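PDB 3NOL: glutamine cyclotransferase from Zymomonas mobilis, which probably catalyses the cyclisation of N-terminal glutamine residues to pyroglutamate with release of ammonia, using a calcium-containing beta-propeller fold. Local coordinates for residues A[130-133]-A[138-141]; A[186-189]-A[194-197]; A[70-75]-A[238-243]. All coordinates share one frame; numbering follows the deposited sequence.

Contact 1: residues A[130-133]-A[138-141]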
ATOM      1  N   TRP A 130       6.669   5.767  -3.922  1.00  7.15           N
ATOM      2  CA  TRP A 130       5.295   5.355  -4.197  1.00  6.93           C
ATOM      3  C   TRP A 130       4.771   4.548  -2.999  1.00  6.49           C
ATOM      4  O   TRP A 130       4.255   5.144  -2.065  1.00  6.35           O
ATOM      5  CB  TRP A 130       5.187   4.570  -5.525  1.00  6.92           C
ATOM      6  CG  TRP A 130       5.407   5.403  -6.787  1.00  6.99           C
ATOM      7  CD1 TRP A 130       6.177   6.544  -6.927  1.00  7.15           C
ATOM      8  CD2 TRP A 130       4.860   5.134  -8.077  1.00  7.17           C
ATOM      9  NE1 TRP A 130       6.123   6.995  -8.233  1.00  7.61           N
ATOM     10  CE2 TRP A 130       5.325   6.142  -8.955  1.00  7.14           C
ATOM     11  CE3 TRP A 130       4.005   4.135  -8.582  1.00  7.12           C
ATOM     12  CZ2 TRP A 130       4.964   6.177 -10.309  1.00  6.53           C
ATOM     13  CZ3 TRP A 130       3.656   4.173  -9.948  1.00  8.16           C
ATOM     14  CH2 TRP A 130       4.133   5.199 -10.781  1.00  6.67           C
ATOM     15  N   GLY A 131       4.925   3.221  -3.009  1.00  5.73           N
ATOM     16  CA  GLY A 131       4.465   2.390  -1.883  1.00  5.55           C
ATOM     17  C   GLY A 131       5.516   2.192  -0.790  1.00  5.52           C
ATOM     18  O   GLY A 131       6.715   2.298  -1.045  1.00  5.64           O
ATOM     19  N   LEU A 132       5.049   1.908   0.435  1.00  5.76           N
ATOM     20  CA  LEU A 132       5.938   1.664   1.558  1.00  5.51           C
ATOM     21  C   LEU A 132       5.329   0.610   2.483  1.00  5.32           C
ATOM     22  O   LEU A 132       4.150   0.646   2.770  1.00  5.14           O
ATOM     23  CB  LEU A 132       6.212   2.957   2.319  1.00  5.83           C
ATOM     24  CG  LEU A 132       7.234   2.923   3.447  1.00  6.21           C
ATOM     25  CD1 LEU A 132       8.660   2.696   2.874  1.00  5.76           C
ATOM     26  CD2 LEU A 132       7.158   4.246   4.260  1.00  5.55           C
ATOM     27  N   THR A 133       6.156  -0.333   2.908  1.00  5.74           N
ATOM     28  CA  THR A 133       5.755  -1.338   3.910  1.00  6.37           C
ATOM     29  C   THR A 133       7.019  -1.658   4.743  1.00  6.70           C
ATOM     30  O   THR A 133       8.042  -0.946   4.633  1.00  6.72           O
ATOM     31  CB  THR A 133       5.095  -2.618   3.244  1.00  6.62           C
ATOM     32  OG1 THR A 133       4.552  -3.487   4.257  1.00  5.42           O
ATOM     33  CG2 THR A 133       6.118  -3.395   2.383  1.00  7.96           C
ATOM     34  N   TYR A 138      13.524  -4.034   8.128  1.00 10.03           N
ATOM     35  CA  TYR A 138      13.631  -2.921   7.167  1.00 10.11           C
ATOM     36  C   TYR A 138      12.294  -2.355   6.725  1.00  9.21           C
ATOM     37  O   TYR A 138      11.289  -3.071   6.699  1.00  8.03           O
ATOM     38  CB  TYR A 138      14.339  -3.388   5.888  1.00 11.23           C
ATOM     39  CG  TYR A 138      15.652  -4.067   6.129  1.00 13.12           C
ATOM     40  CD1 TYR A 138      16.762  -3.340   6.565  1.00 13.77           C
ATOM     41  CD2 TYR A 138      15.784  -5.440   5.926  1.00 15.29           C
ATOM     42  CE1 TYR A 138      17.974  -3.962   6.797  1.00 15.47           C
ATOM     43  CE2 TYR A 138      16.995  -6.083   6.152  1.00 17.60           C
ATOM     44  CZ  TYR A 138      18.084  -5.345   6.582  1.00 17.18           C
ATOM     45  OH  TYR A 138      19.281  -6.004   6.806  1.00 18.27           O
ATOM     46  N   LEU A 139      12.309  -1.074   6.358  1.00  8.09           N
ATOM     47  CA  LEU A 139      11.241  -0.491   5.538  1.00  7.13           C
ATOM     48  C   LEU A 139      11.541  -0.861   4.099  1.00  7.36           C
ATOM     49  O   LEU A 139      12.703  -0.950   3.710  1.00  8.65           O
ATOM     50  CB  LEU A 139      11.220   1.029   5.679  1.00  8.11           C
ATOM     51  CG  LEU A 139      10.676   1.465   7.055  1.00  7.42           C
ATOM     52  CD1 LEU A 139      11.265   2.818   7.570  1.00 10.12           C
ATOM     53  CD2 LEU A 139       9.126   1.450   7.133  1.00  8.91           C
ATOM     54  N   ILE A 140      10.491  -0.993   3.295  1.00  6.53           N
ATOM     55  CA  ILE A 140      10.658  -1.422   1.921  1.00  6.47           C
ATOM     56  C   ILE A 140       9.818  -0.476   1.082  1.00  6.37           C
ATOM     57  O   ILE A 140       8.613  -0.329   1.330  1.00  4.98           O
ATOM     58  CB  ILE A 140      10.180  -2.864   1.711  1.00  6.34           C
ATOM     59  CG1 ILE A 140      10.891  -3.841   2.667  1.00  6.45           C
ATOM     60  CG2 ILE A 140      10.355  -3.257   0.226  1.00  5.60           C
ATOM     61  CD1 ILE A 140      10.166  -5.164   2.739  1.00  7.02           C
ATOM     62  N   MET A 141      10.465   0.195   0.132  1.00  6.67           N
ATOM     63  CA  MET A 141       9.805   1.203  -0.676  1.00  7.58           C
ATOM     64  C   MET A 141       9.868   0.910  -2.184  1.00  6.61           C
ATOM     65  O   MET A 141      10.915   0.495  -2.707  1.00  6.77           O
ATOM     66  CB  MET A 141      10.371   2.600  -0.373  1.00  8.39           C
ATOM     67  CG  MET A 141      11.740   2.917  -0.899  1.00 10.78           C
ATOM     68  SD  MET A 141      12.227   4.625  -0.452  1.00 11.84           S
ATOM     69  CE  MET A 141      11.232   5.640  -1.526  1.00 13.33           C
TER
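The flat groups that meet here are the peptide units of T133 and I140. They pair in the antiparallel hairpin of strands 132-134 and 139-141, which begins one blade of the beta-propeller. I140 N donates to T133 O at 2.8 Å, from above the carbonyl plane, 41° out of it. The return bond is different: T133 N reaches I140 O at 2.9 Å in the carbonyl plane. I140 O also takes a CA-H contact from L132.

One face of the hairpin carries L132 and M141, a non-hydrogen-bonded pair. L132 has CG anti to its own N (chi1 -174°), which brings CD1 over the partner strand. There CD1 sits 3.7 Å from M141 CB and 4.1 Å from L139 CB. The same methyl lies 3.4 Å from I140 O. V100 and L102 of strand 98-103 cover this apolar patch from the neighbouring, preceding blade.

The other face carries T133 and I140. Their side chains lie side by side and point the same way, toward L177 and W179 of strand 177-180. The T133 hydroxyl is hydrogen-bonded with W179 N, and the T133 side chain is about 5 Å from the bound calcium. On this face, the methyl CG2 of T133 rests 4.2 Å from I140 CB.

Contact 2: residues A[186-189]-A[194-197]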
ATOM      1  N   ALA A 186       2.705  -6.454  -4.141  1.00  6.33           N
ATOM      2  CA  ALA A 186       2.722  -5.101  -4.718  1.00  5.83           C
ATOM      3  C   ALA A 186       1.607  -4.902  -5.717  1.00  5.96           C
ATOM      4  O   ALA A 186       1.395  -5.763  -6.580  1.00  4.69           O
ATOM      5  CB  ALA A 186       4.049  -4.828  -5.418  1.00  5.84           C
ATOM      6  N   ASN A 187       0.886  -3.786  -5.613  1.00  5.21           N
ATOM      7  CA  ASN A 187       0.045  -3.388  -6.737  1.00  5.26           C
ATOM      8  C   ASN A 187       0.949  -3.090  -7.931  1.00  5.80           C
ATOM      9  O   ASN A 187       2.057  -2.578  -7.762  1.00  5.15           O
ATOM     10  CB  ASN A 187      -0.787  -2.142  -6.409  1.00  4.28           C
ATOM     11  CG  ASN A 187      -1.891  -2.426  -5.410  1.00  6.79           C
ATOM     12  OD1 ASN A 187      -1.762  -2.096  -4.236  1.00  5.76           O
ATOM     13  ND2 ASN A 187      -2.982  -3.036  -5.872  1.00  6.40           N
ATOM     14  N   VAL A 188       0.460  -3.423  -9.126  1.00  5.95           N
ATOM     15  CA  VAL A 188       1.086  -3.003 -10.357  1.00  5.93           C
ATOM     16  C   VAL A 188       0.135  -1.978 -10.987  1.00  6.38           C
ATOM     17  O   VAL A 188      -0.984  -2.307 -11.418  1.00  6.40           O
ATOM     18  CB  VAL A 188       1.333  -4.180 -11.305  1.00  6.58           C
ATOM     19  CG1 VAL A 188       2.028  -3.672 -12.582  1.00  7.55           C
ATOM     20  CG2 VAL A 188       2.121  -5.303 -10.585  1.00  6.47           C
ATOM     21  N   TRP A 189       0.592  -0.730 -10.964  1.00  6.38           N
ATOM     22  CA  TRP A 189      -0.219   0.411 -11.351  1.00  7.44           C
ATOM     23  C   TRP A 189      -0.756   0.223 -12.753  1.00  7.18           C
ATOM     24  O   TRP A 189      -0.034  -0.234 -13.651  1.00  7.59           O
ATOM     25  CB  TRP A 189       0.603   1.699 -11.269  1.00  7.95           C
ATOM     26  CG  TRP A 189      -0.194   2.980 -11.222  1.00  9.70           C
ATOM     27  CD1 TRP A 189      -1.348   3.232 -10.497  1.00  9.72           C
ATOM     28  CD2 TRP A 189       0.133   4.207 -11.886  1.00  8.48           C
ATOM     29  NE1 TRP A 189      -1.758   4.532 -10.705  1.00  9.13           N
ATOM     30  CE2 TRP A 189      -0.850   5.162 -11.521  1.00  9.49           C
ATOM     31  CE3 TRP A 189       1.184   4.602 -12.730  1.00  9.79           C
ATOM     32  CZ2 TRP A 189      -0.832   6.488 -12.015  1.00 10.44           C
ATOM     33  CZ3 TRP A 189       1.201   5.918 -13.222  1.00  9.48           C
ATOM     34  CH2 TRP A 189       0.203   6.838 -12.865  1.00 10.09           C
ATOM     35  N   ILE A 194      -2.060  -8.093  -8.410  1.00  7.83           N
ATOM     36  CA  ILE A 194      -1.115  -7.895  -7.336  1.00  6.59           C
ATOM     37  C   ILE A 194      -0.074  -8.977  -7.462  1.00  7.43           C
ATOM     38  O   ILE A 194      -0.418 -10.157  -7.560  1.00  8.13           O
ATOM     39  CB  ILE A 194      -1.818  -7.958  -5.951  1.00  6.81           C
ATOM     40  CG1 ILE A 194      -2.766  -6.753  -5.781  1.00  5.35           C
ATOM     41  CG2 ILE A 194      -0.775  -8.092  -4.822  1.00  6.18           C
ATOM     42  CD1 ILE A 194      -3.714  -6.910  -4.603  1.00  7.25           C
ATOM     43  N   VAL A 195       1.187  -8.582  -7.529  1.00  6.20           N
ATOM     44  CA  VAL A 195       2.265  -9.577  -7.623  1.00  6.84           C
ATOM     45  C   VAL A 195       2.813  -9.921  -6.253  1.00  6.65           C
ATOM     46  O   VAL A 195       2.873  -9.083  -5.352  1.00  6.23           O
ATOM     47  CB  VAL A 195       3.401  -9.172  -8.585  1.00  7.21           C
ATOM     48  CG1 VAL A 195       2.874  -9.102 -10.042  1.00  7.18           C
ATOM     49  CG2 VAL A 195       4.068  -7.872  -8.149  1.00  7.66           C
ATOM     50  N   ARG A 196       3.184 -11.185  -6.120  1.00  6.55           N
ATOM     51  CA  ARG A 196       3.813 -11.704  -4.914  1.00  6.84           C
ATOM     52  C   ARG A 196       5.297 -11.863  -5.257  1.00  6.92           C
ATOM     53  O   ARG A 196       5.636 -12.582  -6.195  1.00  8.03           O
ATOM     54  CB  ARG A 196       3.185 -13.058  -4.536  1.00  6.59           C
ATOM     55  CG  ARG A 196       1.667 -12.990  -4.357  1.00  7.92           C
ATOM     56  CD  ARG A 196       1.030 -14.369  -4.197  1.00  8.54           C
ATOM     57  NE  ARG A 196       1.387 -14.951  -2.909  1.00 11.25           N
ATOM     58  CZ  ARG A 196       0.661 -15.862  -2.262  1.00 13.39           C
ATOM     59  NH1 ARG A 196       1.078 -16.302  -1.083  1.00 13.58           N
ATOM     60  NH2 ARG A 196      -0.495 -16.297  -2.763  1.00 12.27           N
ATOM     61  N   ILE A 197       6.154 -11.182  -4.499  1.00  7.47           N
ATOM     62  CA  ILE A 197       7.573 -11.072  -4.806  1.00  7.24           C
ATOM     63  C   ILE A 197       8.435 -11.778  -3.755  1.00  8.34           C
ATOM     64  O   ILE A 197       8.266 -11.552  -2.534  1.00  8.03           O
ATOM     65  CB  ILE A 197       8.002  -9.574  -4.919  1.00  6.40           C
ATOM     66  CG1 ILE A 197       7.213  -8.864  -6.033  1.00  6.77           C
ATOM     67  CG2 ILE A 197       9.481  -9.478  -5.186  1.00  7.14           C
ATOM     68  CD1 ILE A 197       7.252  -7.320  -5.938  1.00  7.98           C
TER
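I194 sets CG1 against the side-chain amide of N187, with ND2 3.7 Å away. The two face each other across the antiparallel hairpin of strands 183-188 and 193-197, part of a beta-propeller blade. Their side chains lie side by side on one face, next to I230 of strand 227-233. With CG1 beside the backbone N (chi1 -67°), the other branch of I194, CG2, is left 3.6 Å from A186 O. The N187 amide is held from outside, where OD1 accepts from G229 N. Cutting I194 back to an alanine removes CG1 from beside N187 ND2 and CG2 from A186 O, and would probably open a gap toward I230.

V195 pairs with A186 through two backbone bonds. V195 N donates to A186 O at 3.0 Å, and A186 N donates to V195 O at 2.9 Å. The V195 side chain lies on the other face and crosses that of V188 at about a right angle, with V195 CG1 3.9 Å from V188 CG2.

R196 points away from 186-189; its guanidinium forms a salt bridge with E183 and a cation-pi contact with Y29. I197 returns to the face of V195, and its CD1 stops 4.1 Å from A186 CB.

Contact 3: residues A[70-75]-A[238-243]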
ATOM      1  N   VAL A  70      -8.746   4.906  10.343  1.00  7.52           N
ATOM      2  CA  VAL A  70     -10.083   4.572   9.853  1.00  8.34           C
ATOM      3  C   VAL A  70     -10.637   3.292  10.512  1.00  8.73           C
ATOM      4  O   VAL A  70      -9.955   2.246  10.564  1.00  7.79           O
ATOM      5  CB  VAL A  70     -10.056   4.413   8.290  1.00  8.17           C
ATOM      6  CG1 VAL A  70     -11.397   3.982   7.762  1.00  9.35           C
ATOM      7  CG2 VAL A  70      -9.628   5.671   7.619  1.00  8.46           C
ATOM      8  N   ASP A  71     -11.865   3.407  11.026  1.00  9.52           N
ATOM      9  CA  ASP A  71     -12.636   2.265  11.536  1.00 10.30           C
ATOM     10  C   ASP A  71     -12.943   1.314  10.387  1.00  9.37           C
ATOM     11  O   ASP A  71     -13.501   1.742   9.366  1.00  9.50           O
ATOM     12  CB  ASP A  71     -13.967   2.743  12.135  1.00 10.89           C
ATOM     13  CG  ASP A  71     -14.792   1.595  12.687  1.00 12.46           C
ATOM     14  OD1 ASP A  71     -14.394   0.998  13.703  1.00 14.95           O
ATOM     15  OD2 ASP A  71     -15.831   1.269  12.076  1.00 15.11           O
ATOM     16  N   ILE A  72     -12.560   0.047  10.538  1.00  9.12           N
ATOM     17  CA  ILE A  72     -12.708  -0.934   9.452  1.00 10.17           C
ATOM     18  C   ILE A  72     -14.168  -1.110   9.038  1.00 10.90           C
ATOM     19  O   ILE A  72     -14.507  -1.017   7.853  1.00 11.05           O
ATOM     20  CB  ILE A  72     -12.085  -2.315   9.797  1.00 10.23           C
ATOM     21  CG1 ILE A  72     -10.565  -2.187   9.961  1.00 10.60           C
ATOM     22  CG2 ILE A  72     -12.421  -3.344   8.698  1.00 10.39           C
ATOM     23  CD1 ILE A  72      -9.862  -3.456  10.423  1.00  9.67           C
ATOM     24  N   GLU A  73     -15.024  -1.378  10.029  1.00 11.24           N
ATOM     25  CA  GLU A  73     -16.429  -1.739   9.770  1.00 12.46           C
ATOM     26  C   GLU A  73     -17.251  -0.639   9.099  1.00 12.00           C
ATOM     27  O   GLU A  73     -18.126  -0.931   8.278  1.00 12.14           O
ATOM     28  CB  GLU A  73     -17.095  -2.163  11.085  1.00 13.39           C
ATOM     29  CG  GLU A  73     -16.729  -3.583  11.470  1.00 17.94           C
ATOM     30  CD  GLU A  73     -17.121  -3.958  12.892  1.00 24.06           C
ATOM     31  OE1 GLU A  73     -17.756  -3.149  13.608  1.00 26.74           O
ATOM     32  OE2 GLU A  73     -16.781  -5.089  13.291  1.00 27.96           O
ATOM     33  N   SER A  74     -16.970   0.618   9.450  1.00 11.86           N
ATOM     34  CA  SER A  74     -17.774   1.752   8.988  1.00 12.09           C
ATOM     35  C   SER A  74     -17.069   2.570   7.905  1.00 11.72           C
ATOM     36  O   SER A  74     -17.715   3.337   7.186  1.00 11.77           O
ATOM     37  CB  SER A  74     -18.115   2.677  10.160  1.00 12.56           C
ATOM     38  OG  SER A  74     -16.955   3.376  10.596  1.00 11.86           O
ATOM     39  N   GLY A  75     -15.742   2.421   7.812  1.00 10.77           N
ATOM     40  CA  GLY A  75     -14.917   3.244   6.928  1.00 10.58           C
ATOM     41  C   GLY A  75     -14.790   4.710   7.355  1.00  9.58           C
ATOM     42  O   GLY A  75     -14.319   5.542   6.578  1.00  9.33           O
ATOM     43  N   ARG A 238      -6.057 -11.541   8.015  1.00  7.89           N
ATOM     44  CA  ARG A 238      -7.010 -10.882   7.111  1.00  7.65           C
ATOM     45  C   ARG A 238      -6.280 -10.036   6.079  1.00  7.88           C
ATOM     46  O   ARG A 238      -5.530  -9.115   6.437  1.00  7.38           O
ATOM     47  CB  ARG A 238      -8.005 -10.010   7.897  1.00  7.35           C
ATOM     48  CG  ARG A 238      -8.949 -10.797   8.822  1.00  8.22           C
ATOM     49  CD  ARG A 238      -9.999  -9.900   9.509  1.00  7.72           C
ATOM     50  NE  ARG A 238      -9.363  -8.972  10.454  1.00  8.78           N
ATOM     51  CZ  ARG A 238      -9.963  -7.957  11.087  1.00 11.00           C
ATOM     52  NH1 ARG A 238     -11.252  -7.682  10.906  1.00  9.88           N
ATOM     53  NH2 ARG A 238      -9.252  -7.197  11.926  1.00  9.24           N
ATOM     54  N   LEU A 239      -6.514 -10.353   4.806  1.00  6.74           N
ATOM     55  CA  LEU A 239      -5.952  -9.597   3.698  1.00  7.07           C
ATOM     56  C   LEU A 239      -7.016  -8.637   3.152  1.00  6.31           C
ATOM     57  O   LEU A 239      -8.129  -9.067   2.821  1.00  7.22           O
ATOM     58  CB  LEU A 239      -5.506 -10.553   2.590  1.00  6.69           C
ATOM     59  CG  LEU A 239      -4.813  -9.963   1.356  1.00  7.75           C
ATOM     60  CD1 LEU A 239      -3.547  -9.214   1.725  1.00  6.20           C
ATOM     61  CD2 LEU A 239      -4.524 -11.044   0.314  1.00  7.42           C
ATOM     62  N   PHE A 240      -6.659  -7.363   3.047  1.00  6.97           N
ATOM     63  CA  PHE A 240      -7.594  -6.317   2.630  1.00  6.22           C
ATOM     64  C   PHE A 240      -7.044  -5.640   1.382  1.00  6.48           C
ATOM     65  O   PHE A 240      -5.857  -5.268   1.341  1.00  6.08           O
ATOM     66  CB  PHE A 240      -7.734  -5.240   3.714  1.00  6.97           C
ATOM     67  CG  PHE A 240      -8.256  -5.746   5.031  1.00  5.21           C
ATOM     68  CD1 PHE A 240      -9.631  -5.958   5.208  1.00  6.44           C
ATOM     69  CD2 PHE A 240      -7.373  -6.011   6.089  1.00  6.83           C
ATOM     70  CE1 PHE A 240     -10.119  -6.397   6.434  1.00  6.17           C
ATOM     71  CE2 PHE A 240      -7.859  -6.457   7.323  1.00  7.12           C
ATOM     72  CZ  PHE A 240      -9.218  -6.647   7.498  1.00  6.40           C
ATOM     73  N   VAL A 241      -7.915  -5.427   0.402  1.00  6.87           N
ATOM     74  CA  VAL A 241      -7.513  -4.704  -0.815  1.00  6.63           C
ATOM     75  C   VAL A 241      -8.535  -3.613  -1.139  1.00  6.81           C
ATOM     76  O   VAL A 241      -9.744  -3.777  -0.895  1.00  6.27           O
ATOM     77  CB  VAL A 241      -7.342  -5.650  -2.027  1.00  6.90           C
ATOM     78  CG1 VAL A 241      -6.162  -6.632  -1.789  1.00  6.92           C
ATOM     79  CG2 VAL A 241      -8.653  -6.421  -2.320  1.00  6.00           C
ATOM     80  N   THR A 242      -8.047  -2.491  -1.660  1.00  5.30           N
ATOM     81  CA  THR A 242      -8.937  -1.430  -2.120  1.00  6.13           C
ATOM     82  C   THR A 242      -8.343  -0.709  -3.354  1.00  6.26           C
ATOM     83  O   THR A 242      -7.405  -1.203  -4.006  1.00  6.67           O
ATOM     84  CB  THR A 242      -9.329  -0.452  -0.938  1.00  6.50           C
ATOM     85  OG1 THR A 242     -10.435   0.400  -1.320  1.00  7.14           O
ATOM     86  CG2 THR A 242      -8.127   0.389  -0.510  1.00  6.07           C
ATOM     87  N   GLY A 243      -8.929   0.436  -3.692  1.00  6.23           N
ATOM     88  CA  GLY A 243      -8.432   1.220  -4.807  1.00  5.96           C
ATOM     89  C   GLY A 243      -8.859   2.676  -4.700  1.00  5.97           C
ATOM     90  O   GLY A 243      -9.678   3.077  -3.814  1.00  5.74           O
TER
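The turn between strands 64-70 and 77-82 sends I72 across to R238 and F240 of strand 238-243. I72 touches with its last methyl alone. CD1 comes obliquely to both flat groups, 4.1 Å from R238 NH2 and 4.4 Å from F240 CZ. CG1 lies beside the backbone N (chi1 -65°) and the chain then runs extended, which carries CD1 over to the strand.

R238 and F240 form a packed pair of their own. F240 turns its ring edge to R238, and F240 CZ stands 3.7 Å above the plane of the R238 guanidinium, offset toward its rim. R238 reaches this place through a bend at chi3 (-67°). D233 holds its NE in a salt bridge, and Y50 OH makes a weak hydrogen bond with NH2. F55 meets F240 edge-to-face.

In the beta-propeller these segments belong to two blades, and I72 packs where one blade meets the next, also touching Y50 and F55 of its own blade.

The turn that carries I72 is braced by an Asx motif. D71 OD2 accepts from S74 N at 2.9 Å and from S74 OG at 2.8 Å. Both donors come on the anti side of the carboxylate, from opposite faces of its plane. The backbone closes with G75 N donating to D71 O at 2.8 Å.

Contacts 1 and 2 are each a buried hairpin, held by a pair of backbone bonds and by apolar side chains. Contact 3 joins a turn to a strand of another blade by side chains alone, and it covers much less area. Its touching residues are mostly buried, but E73 of its turn is exposed. The hairpins lie near the calcium; the F240 side chain is farther, about 9 Å from the calcium ion. Contacts 1 and 2 meet through W130 and W189, with W130 CH2 3.6 Å from W189 CE3. Contact 2 and strand 238-243 lie in neighbouring blades, where I194 CD1 packs on V241 CG1. Contacts 1 and 3 do not touch and lie on opposite sides of the chain's centre.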